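ESX-1 secretion system protein EccA1 (Mycobacterium tuberculosis, PDB 4F3V) is the ATPase component of the mycobacterial ESX-1 type VII secretion system that may power substrate export, represented here by its N-terminal TPR domain. Local coordinates at residues A[38-43]-A[65-70]; A[59-64]-A[103-108]. All blocks are in the same frame, centred on the assembly; numbering follows the deposited sequence.

Interaction 1: A[38-43]-A[65-70]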
ATOM      1  N   SER A  38       5.726   2.519 -24.309  1.00 20.19           N
ATOM      2  CA  SER A  38       6.847   2.084 -23.485  1.00 19.37           C
ATOM      3  C   SER A  38       7.555   3.202 -22.720  1.00 17.41           C
ATOM      4  O   SER A  38       8.539   2.946 -22.062  1.00 16.34           O
ATOM      5  CB  SER A  38       7.838   1.400 -24.412  1.00 20.60           C
ATOM      6  OG  SER A  38       7.230   0.226 -24.902  1.00 23.13           O
ATOM      7  N   ALA A  39       7.037   4.434 -22.800  1.00 16.62           N
ATOM      8  CA  ALA A  39       7.674   5.586 -22.175  1.00 15.63           C
ATOM      9  C   ALA A  39       7.343   5.611 -20.679  1.00 14.77           C
ATOM     10  O   ALA A  39       6.488   6.372 -20.220  1.00 15.25           O
ATOM     11  CB  ALA A  39       7.245   6.897 -22.840  1.00 15.28           C
ATOM     12  N   CYS A  40       8.038   4.769 -19.946  1.00 14.42           N
ATOM     13  CA  CYS A  40       7.918   4.649 -18.498  1.00 14.22           C
ATOM     14  C   CYS A  40       7.837   5.996 -17.766  1.00 14.21           C
ATOM     15  O   CYS A  40       6.906   6.232 -17.008  1.00 14.29           O
ATOM     16  CB  CYS A  40       9.101   3.851 -17.976  1.00 14.33           C
ATOM     17  SG  CYS A  40       9.021   3.490 -16.206  1.00 14.59           S
ATOM     18  N   ASP A  41       8.768   6.904 -18.055  1.00 14.47           N
ATOM     19  CA  ASP A  41       8.799   8.216 -17.375  1.00 14.62           C
ATOM     20  C   ASP A  41       7.511   9.036 -17.553  1.00 14.37           C
ATOM     21  O   ASP A  41       7.111   9.755 -16.646  1.00 14.48           O
ATOM     22  CB  ASP A  41      10.018   9.048 -17.819  1.00 14.81           C
ATOM     23  CG  ASP A  41      11.333   8.395 -17.444  1.00 15.49           C
ATOM     24  OD1 ASP A  41      11.318   7.393 -16.678  1.00 15.44           O
ATOM     25  OD2 ASP A  41      12.380   8.897 -17.884  1.00 16.34           O
ATOM     26  N   ALA A  42       6.872   8.915 -18.707  1.00 14.37           N
ATOM     27  CA  ALA A  42       5.602   9.602 -18.945  1.00 14.74           C
ATOM     28  C   ALA A  42       4.417   8.949 -18.217  1.00 14.75           C
ATOM     29  O   ALA A  42       3.495   9.642 -17.793  1.00 15.68           O
ATOM     30  CB  ALA A  42       5.344   9.739 -20.454  1.00 14.13           C
ATOM     31  N   TRP A  43       4.415   7.625 -18.090  1.00 14.94           N
ATOM     32  CA  TRP A  43       3.436   6.958 -17.236  1.00 15.26           C
ATOM     33  C   TRP A  43       3.562   7.416 -15.807  1.00 15.56           C
ATOM     34  O   TRP A  43       2.550   7.706 -15.164  1.00 16.48           O
ATOM     35  CB  TRP A  43       3.525   5.437 -17.311  1.00 15.62           C
ATOM     36  CG  TRP A  43       3.131   4.867 -18.650  1.00 15.98           C
ATOM     37  CD1 TRP A  43       3.974   4.321 -19.604  1.00 16.35           C
ATOM     38  CD2 TRP A  43       1.797   4.796 -19.232  1.00 16.91           C
ATOM     39  NE1 TRP A  43       3.271   3.923 -20.701  1.00 17.26           N
ATOM     40  CE2 TRP A  43       1.953   4.193 -20.538  1.00 17.83           C
ATOM     41  CE3 TRP A  43       0.534   5.187 -18.820  1.00 17.66           C
ATOM     42  CZ2 TRP A  43       0.879   3.975 -21.380  1.00 19.29           C
ATOM     43  CZ3 TRP A  43      -0.537   4.964 -19.671  1.00 19.63           C
ATOM     44  CH2 TRP A  43      -0.368   4.364 -20.927  1.00 20.17           C
ATOM     45  N   ARG A  65      12.113  -1.165 -17.543  1.00 17.15           N
ATOM     46  CA  ARG A  65      13.468  -1.098 -18.093  1.00 18.47           C
ATOM     47  C   ARG A  65      13.787   0.215 -18.773  1.00 16.37           C
ATOM     48  O   ARG A  65      14.953   0.491 -19.039  1.00 15.82           O
ATOM     49  CB  ARG A  65      13.711  -2.224 -19.083  1.00 21.24           C
ATOM     50  CG  ARG A  65      13.848  -3.556 -18.426  1.00 25.02           C
ATOM     51  CD  ARG A  65      14.073  -4.575 -19.535  1.00 28.05           C
ATOM     52  NE  ARG A  65      14.761  -5.758 -19.074  1.00 31.55           N
ATOM     53  CZ  ARG A  65      15.069  -6.765 -19.896  1.00 32.93           C
ATOM     54  NH1 ARG A  65      14.719  -6.711 -21.189  1.00 34.00           N
ATOM     55  NH2 ARG A  65      15.689  -7.819 -19.417  1.00 34.86           N
ATOM     56  N   ASN A  66      12.756   1.019 -19.041  1.00 15.02           N
ATOM     57  CA  ASN A  66      12.947   2.327 -19.652  1.00 14.86           C
ATOM     58  C   ASN A  66      12.931   3.467 -18.639  1.00 13.96           C
ATOM     59  O   ASN A  66      12.980   4.624 -19.024  1.00 13.30           O
ATOM     60  CB  ASN A  66      11.904   2.581 -20.744  1.00 14.91           C
ATOM     61  CG  ASN A  66      11.985   1.577 -21.890  1.00 16.62           C
ATOM     62  OD1 ASN A  66      13.027   1.005 -22.142  1.00 17.06           O
ATOM     63  ND2 ASN A  66      10.838   1.359 -22.592  1.00 16.77           N
ATOM     64  N   PHE A  67      12.907   3.141 -17.348  1.00 13.87           N
ATOM     65  CA  PHE A  67      12.891   4.169 -16.320  1.00 13.61           C
ATOM     66  C   PHE A  67      14.107   5.068 -16.469  1.00 13.84           C
ATOM     67  O   PHE A  67      15.229   4.587 -16.471  1.00 14.35           O
ATOM     68  CB  PHE A  67      12.901   3.543 -14.921  1.00 14.24           C
ATOM     69  CG  PHE A  67      12.944   4.562 -13.810  1.00 14.60           C
ATOM     70  CD1 PHE A  67      11.786   5.202 -13.385  1.00 14.30           C
ATOM     71  CD2 PHE A  67      14.129   4.896 -13.202  1.00 16.00           C
ATOM     72  CE1 PHE A  67      11.813   6.134 -12.371  1.00 14.87           C
ATOM     73  CE2 PHE A  67      14.176   5.841 -12.171  1.00 16.34           C
ATOM     74  CZ  PHE A  67      13.007   6.459 -11.752  1.00 16.13           C
ATOM     75  N   GLY A  68      13.871   6.369 -16.592  1.00 13.80           N
ATOM     76  CA  GLY A  68      14.960   7.348 -16.675  1.00 15.05           C
ATOM     77  C   GLY A  68      15.358   7.753 -18.075  1.00 16.06           C
ATOM     78  O   GLY A  68      16.055   8.767 -18.244  1.00 17.07           O
ATOM     79  N   GLN A  69      14.925   6.982 -19.082  1.00 16.39           N
ATOM     80  CA  GLN A  69      15.376   7.181 -20.458  1.00 17.59           C
ATOM     81  C   GLN A  69      14.846   8.484 -21.061  1.00 17.07           C
ATOM     82  O   GLN A  69      15.613   9.297 -21.577  1.00 17.56           O
ATOM     83  CB  GLN A  69      14.976   5.991 -21.341  1.00 19.27           C
ATOM     84  CG  GLN A  69      15.639   6.015 -22.708  1.00 22.11           C
ATOM     85  CD  GLN A  69      14.965   6.953 -23.688  1.00 24.00           C
ATOM     86  OE1 GLN A  69      13.733   7.142 -23.687  1.00 25.77           O
ATOM     87  NE2 GLN A  69      15.775   7.549 -24.549  1.00 27.21           N
ATOM     88  N   LEU A  70      13.546   8.709 -20.953  1.00 15.48           N
ATOM     89  CA  LEU A  70      12.915   9.894 -21.534  1.00 14.87           C
ATOM     90  C   LEU A  70      13.275  11.170 -20.779  1.00 14.65           C
ATOM     91  O   LEU A  70      13.696  12.142 -21.389  1.00 14.66           O
ATOM     92  CB  LEU A  70      11.371   9.717 -21.581  1.00 14.37           C
ATOM     93  CG  LEU A  70      10.563  10.880 -22.161  1.00 14.81           C
ATOM     94  CD1 LEU A  70      11.107  11.243 -23.552  1.00 15.63           C
ATOM     95  CD2 LEU A  70       9.079  10.496 -22.182  1.00 14.79           C
TER
HETATM   96  O   HOH W   1      11.190   6.511 -19.938  1.00 13.21           O
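Two nearly straight hydrogen bonds join the start of helix 40-48 to the turn that leads into helix 69-72. In the first, Asn66 ND2 donates a hydrogen bond to Ser38 O at 2.8 Å, with an N-H...O angle of 172°; the acceptor lies in the amide plane of Asn66, whereas the donor sits above the carbonyl plane of Ser38. That carbonyl also accepts from Cys40 N, across the inverse gamma turn centred on Ala39, so two donors grip one oxygen. In the second, Gly68 N, at the N-cap position of helix 69-72, meets the syn lone pair of Asp41 OD1 at 2.8 Å and 175°. Asp41 CG stands anti to its own carbonyl carbon (chi1 -63°), which carries the carboxylate across to the helix start, where OD2 is hydrogen-bonded to Ser71 OG.

A water extends the polar seam, accepting from Asp41 N at 3.1 Å and donating to Asn66 O at 2.8 Å.

Apolar packing runs alongside. Leu70 CD2 touches the methyl groups of Ala39 and Ala42, and all three side chains also rest on Ile32 of helix 22-35. Cys40 SG approaches Phe67 CB at 4.1 Å, near the plane of the ring and at its edge.

With both oxygens engaged at the N-terminus of helix 69-72, the buried Asp41 is probably ionised, its charge met by the Gly68 N-H, by Ser71 OG and, in part, by the positive end of that helix.

Interaction 2: A[59-64]-A[103-108]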
ATOM      1  N   ARG A  59       1.415  -0.046 -16.683  1.00 21.07           N
ATOM      2  CA  ARG A  59       2.265   0.316 -17.796  1.00 20.35           C
ATOM      3  C   ARG A  59       3.608   0.798 -17.317  1.00 18.37           C
ATOM      4  O   ARG A  59       4.613   0.564 -17.987  1.00 17.00           O
ATOM      5  CB  ARG A  59       1.587   1.345 -18.695  1.00 21.88           C
ATOM      6  CG  ARG A  59       0.447   0.728 -19.465  1.00 25.48           C
ATOM      7  CD  ARG A  59       0.934   0.372 -20.853  1.00 28.28           C
ATOM      8  NE  ARG A  59       0.056  -0.601 -21.473  1.00 32.93           N
ATOM      9  CZ  ARG A  59       0.452  -1.682 -22.156  1.00 36.46           C
ATOM     10  NH1 ARG A  59       1.744  -1.989 -22.344  1.00 37.02           N
ATOM     11  NH2 ARG A  59      -0.470  -2.481 -22.655  1.00 39.85           N
ATOM     12  N   ALA A  60       3.623   1.518 -16.190  1.00 17.42           N
ATOM     13  CA  ALA A  60       4.875   1.992 -15.625  1.00 16.28           C
ATOM     14  C   ALA A  60       5.720   0.773 -15.252  1.00 16.44           C
ATOM     15  O   ALA A  60       6.912   0.698 -15.581  1.00 15.95           O
ATOM     16  CB  ALA A  60       4.632   2.893 -14.420  1.00 16.56           C
ATOM     17  N   TRP A  61       5.083  -0.215 -14.640  1.00 17.63           N
ATOM     18  CA  TRP A  61       5.760  -1.448 -14.277  1.00 18.64           C
ATOM     19  C   TRP A  61       6.242  -2.250 -15.473  1.00 18.85           C
ATOM     20  O   TRP A  61       7.387  -2.735 -15.509  1.00 17.97           O
ATOM     21  CB  TRP A  61       4.839  -2.289 -13.414  1.00 20.62           C
ATOM     22  CG  TRP A  61       5.279  -3.713 -13.270  1.00 22.56           C
ATOM     23  CD1 TRP A  61       4.699  -4.843 -13.844  1.00 24.24           C
ATOM     24  CD2 TRP A  61       6.433  -4.201 -12.553  1.00 23.58           C
ATOM     25  NE1 TRP A  61       5.403  -5.964 -13.513  1.00 25.78           N
ATOM     26  CE2 TRP A  61       6.447  -5.647 -12.726  1.00 25.03           C
ATOM     27  CE3 TRP A  61       7.414  -3.607 -11.811  1.00 23.79           C
ATOM     28  CZ2 TRP A  61       7.425  -6.448 -12.174  1.00 26.57           C
ATOM     29  CZ3 TRP A  61       8.408  -4.432 -11.245  1.00 25.39           C
ATOM     30  CH2 TRP A  61       8.398  -5.820 -11.419  1.00 26.29           C
ATOM     31  N   TYR A  62       5.367  -2.421 -16.455  1.00 19.46           N
ATOM     32  CA  TYR A  62       5.676  -3.195 -17.659  1.00 20.74           C
ATOM     33  C   TYR A  62       6.857  -2.595 -18.442  1.00 18.98           C
ATOM     34  O   TYR A  62       7.660  -3.329 -19.004  1.00 18.55           O
ATOM     35  CB  TYR A  62       4.424  -3.272 -18.546  1.00 23.73           C
ATOM     36  CG  TYR A  62       4.522  -4.219 -19.718  1.00 28.09           C
ATOM     37  CD1 TYR A  62       4.116  -5.556 -19.606  1.00 31.44           C
ATOM     38  CD2 TYR A  62       4.989  -3.777 -20.956  1.00 30.34           C
ATOM     39  CE1 TYR A  62       4.209  -6.430 -20.699  1.00 35.19           C
ATOM     40  CE2 TYR A  62       5.070  -4.624 -22.051  1.00 32.74           C
ATOM     41  CZ  TYR A  62       4.687  -5.951 -21.925  1.00 35.92           C
ATOM     42  OH  TYR A  62       4.791  -6.810 -23.022  1.00 41.84           O
ATOM     43  N   SER A  63       6.953  -1.266 -18.453  1.00 17.31           N
ATOM     44  CA  SER A  63       8.034  -0.559 -19.144  1.00 16.85           C
ATOM     45  C   SER A  63       9.201  -0.135 -18.219  1.00 16.35           C
ATOM     46  O   SER A  63      10.015   0.745 -18.576  1.00 15.41           O
ATOM     47  CB  SER A  63       7.444   0.673 -19.874  1.00 16.12           C
ATOM     48  OG  SER A  63       6.911   1.607 -18.974  1.00 15.30           O
ATOM     49  N   ARG A  64       9.304  -0.773 -17.056  1.00 15.91           N
ATOM     50  CA  ARG A  64      10.291  -0.393 -16.053  1.00 16.05           C
ATOM     51  C   ARG A  64      11.771  -0.371 -16.532  1.00 16.60           C
ATOM     52  O   ARG A  64      12.587   0.382 -15.998  1.00 16.29           O
ATOM     53  CB  ARG A  64      10.182  -1.320 -14.837  1.00 16.83           C
ATOM     54  CG  ARG A  64      10.525  -2.770 -15.114  1.00 18.21           C
ATOM     55  CD  ARG A  64      10.150  -3.663 -13.943  1.00 19.56           C
ATOM     56  NE  ARG A  64      10.411  -5.064 -14.226  1.00 20.93           N
ATOM     57  CZ  ARG A  64       9.603  -5.887 -14.887  1.00 21.51           C
ATOM     58  NH1 ARG A  64       8.457  -5.464 -15.411  1.00 21.14           N
ATOM     59  NH2 ARG A  64       9.950  -7.151 -15.019  1.00 23.00           N
ATOM     60  N   ALA A 103      10.393   1.677  -6.389  1.00 16.26           N
ATOM     61  CA  ALA A 103       9.110   2.328  -6.066  1.00 15.88           C
ATOM     62  C   ALA A 103       7.971   1.845  -6.965  1.00 15.95           C
ATOM     63  O   ALA A 103       6.838   1.633  -6.506  1.00 14.81           O
ATOM     64  CB  ALA A 103       9.225   3.843  -6.156  1.00 15.49           C
ATOM     65  N   ILE A 104       8.274   1.673  -8.251  1.00 16.09           N
ATOM     66  CA  ILE A 104       7.258   1.250  -9.200  1.00 15.96           C
ATOM     67  C   ILE A 104       6.806  -0.164  -8.850  1.00 16.37           C
ATOM     68  O   ILE A 104       5.593  -0.458  -8.880  1.00 15.94           O
ATOM     69  CB  ILE A 104       7.756   1.249 -10.652  1.00 16.08           C
ATOM     70  CG1 ILE A 104       8.335   2.624 -11.053  1.00 16.57           C
ATOM     71  CG2 ILE A 104       6.623   0.829 -11.589  1.00 15.87           C
ATOM     72  CD1 ILE A 104       8.981   2.591 -12.422  1.00 17.10           C
ATOM     73  N   THR A 105       7.775  -1.021  -8.505  1.00 16.53           N
ATOM     74  CA  THR A 105       7.506  -2.406  -8.097  1.00 17.06           C
ATOM     75  C   THR A 105       6.557  -2.448  -6.908  1.00 17.09           C
ATOM     76  O   THR A 105       5.560  -3.197  -6.903  1.00 15.90           O
ATOM     77  CB  THR A 105       8.803  -3.131  -7.667  1.00 17.78           C
ATOM     78  OG1 THR A 105       9.787  -3.094  -8.702  1.00 19.42           O
ATOM     79  CG2 THR A 105       8.544  -4.595  -7.261  1.00 18.14           C
ATOM     80  N   MET A 106       6.865  -1.627  -5.916  1.00 17.50           N
ATOM     81  CA  MET A 106       6.074  -1.586  -4.692  1.00 19.13           C
ATOM     82  C   MET A 106       4.660  -1.063  -4.952  1.00 18.48           C
ATOM     83  O   MET A 106       3.675  -1.661  -4.514  1.00 18.89           O
ATOM     84  CB  MET A 106       6.758  -0.723  -3.641  1.00 20.53           C
ATOM     85  CG  MET A 106       8.074  -1.290  -3.152  1.00 23.39           C
ATOM     86  SD  MET A 106       8.994  -0.055  -2.208  1.00 28.37           S
ATOM     87  CE  MET A 106       8.189  -0.251  -0.635  1.00 29.76           C
ATOM     88  N   GLY A 107       4.561   0.039  -5.681  1.00 17.98           N
ATOM     89  CA  GLY A 107       3.276   0.569  -6.070  1.00 17.79           C
ATOM     90  C   GLY A 107       2.444  -0.417  -6.873  1.00 17.53           C
ATOM     91  O   GLY A 107       1.231  -0.547  -6.658  1.00 17.64           O
ATOM     92  N   PHE A 108       3.071  -1.086  -7.831  1.00 17.01           N
ATOM     93  CA  PHE A 108       2.355  -2.046  -8.682  1.00 17.37           C
ATOM     94  C   PHE A 108       1.845  -3.224  -7.833  1.00 17.47           C
ATOM     95  O   PHE A 108       0.693  -3.636  -7.955  1.00 17.11           O
ATOM     96  CB  PHE A 108       3.275  -2.557  -9.780  1.00 18.20           C
ATOM     97  CG  PHE A 108       2.675  -3.647 -10.625  1.00 19.08           C
ATOM     98  CD1 PHE A 108       1.653  -3.367 -11.510  1.00 19.98           C
ATOM     99  CD2 PHE A 108       3.149  -4.938 -10.550  1.00 19.32           C
ATOM    100  CE1 PHE A 108       1.101  -4.362 -12.304  1.00 20.92           C
ATOM    101  CE2 PHE A 108       2.607  -5.929 -11.345  1.00 20.61           C
ATOM    102  CZ  PHE A 108       1.583  -5.646 -12.232  1.00 20.55           C
TER
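The last turn of helix 54-62 meets helix 101-115 closely, with the CA atoms of Trp61 and Ile104 5.9 Å apart and no hydrogen bond between the two segments. Trp61 carries most of the contact. Its CG is anti to the backbone N (chi1 165°), and its five-membered ring lies over Phe108 in an offset stack, centroids 3.9 Å apart and planes at 10°. The closest atoms of this pair are Trp61 CD1 and Phe108 CE2, at 3.4 Å, while Trp61 CB makes a CH-pi contact over the same Phe108 ring. On the opposite face of the indole lies the Arg64 guanidinium, NH1 being 3.3 Å above the plane. A hydrogen bond from Arg64 NH1 to Trp61 O, 2.9 Å long, fixes that position, so the indole is sandwiched between Arg64 and Phe108. At the indole edge, Trp61 CZ3 comes within 3.2 Å of Thr105 OG1, whose hydrogen-bond partner is Pro101 O within its own helix. Ile104 CG2, anti to its backbone N, packs against Ala60 CB and the backbone of Trp61. Ala124 of helix 118-125 touches both the Trp61 and Phe108 side chains. Such packing of small, branched and aromatic side chains between neighbouring helices is consistent with the helix-on-helix packing of a TPR domain.

Interactions 1 and 2 have centres 10 Å apart and form one continuous block, because the chain passes directly from 59-64 into 65-70 while 38-43 packs against both. Their direct contacts are packing: Cys40 CA lies 3.2 Å from Ser63 OG, and Trp43 CE2 lies 3.4 Å from Arg59 CB. The segments of the two contacts alternate along the chain. Helix 101-115 also meets helix 40-48 directly, through Ile104 against Cys40 and Ile44, and the same Ile104 touches Phe67 of 65-70, so it belongs to the surroundings of both interactions. The bound samarium ion is about 9 Å from the side chain of Phe108, too far for that side chain to be a ligand.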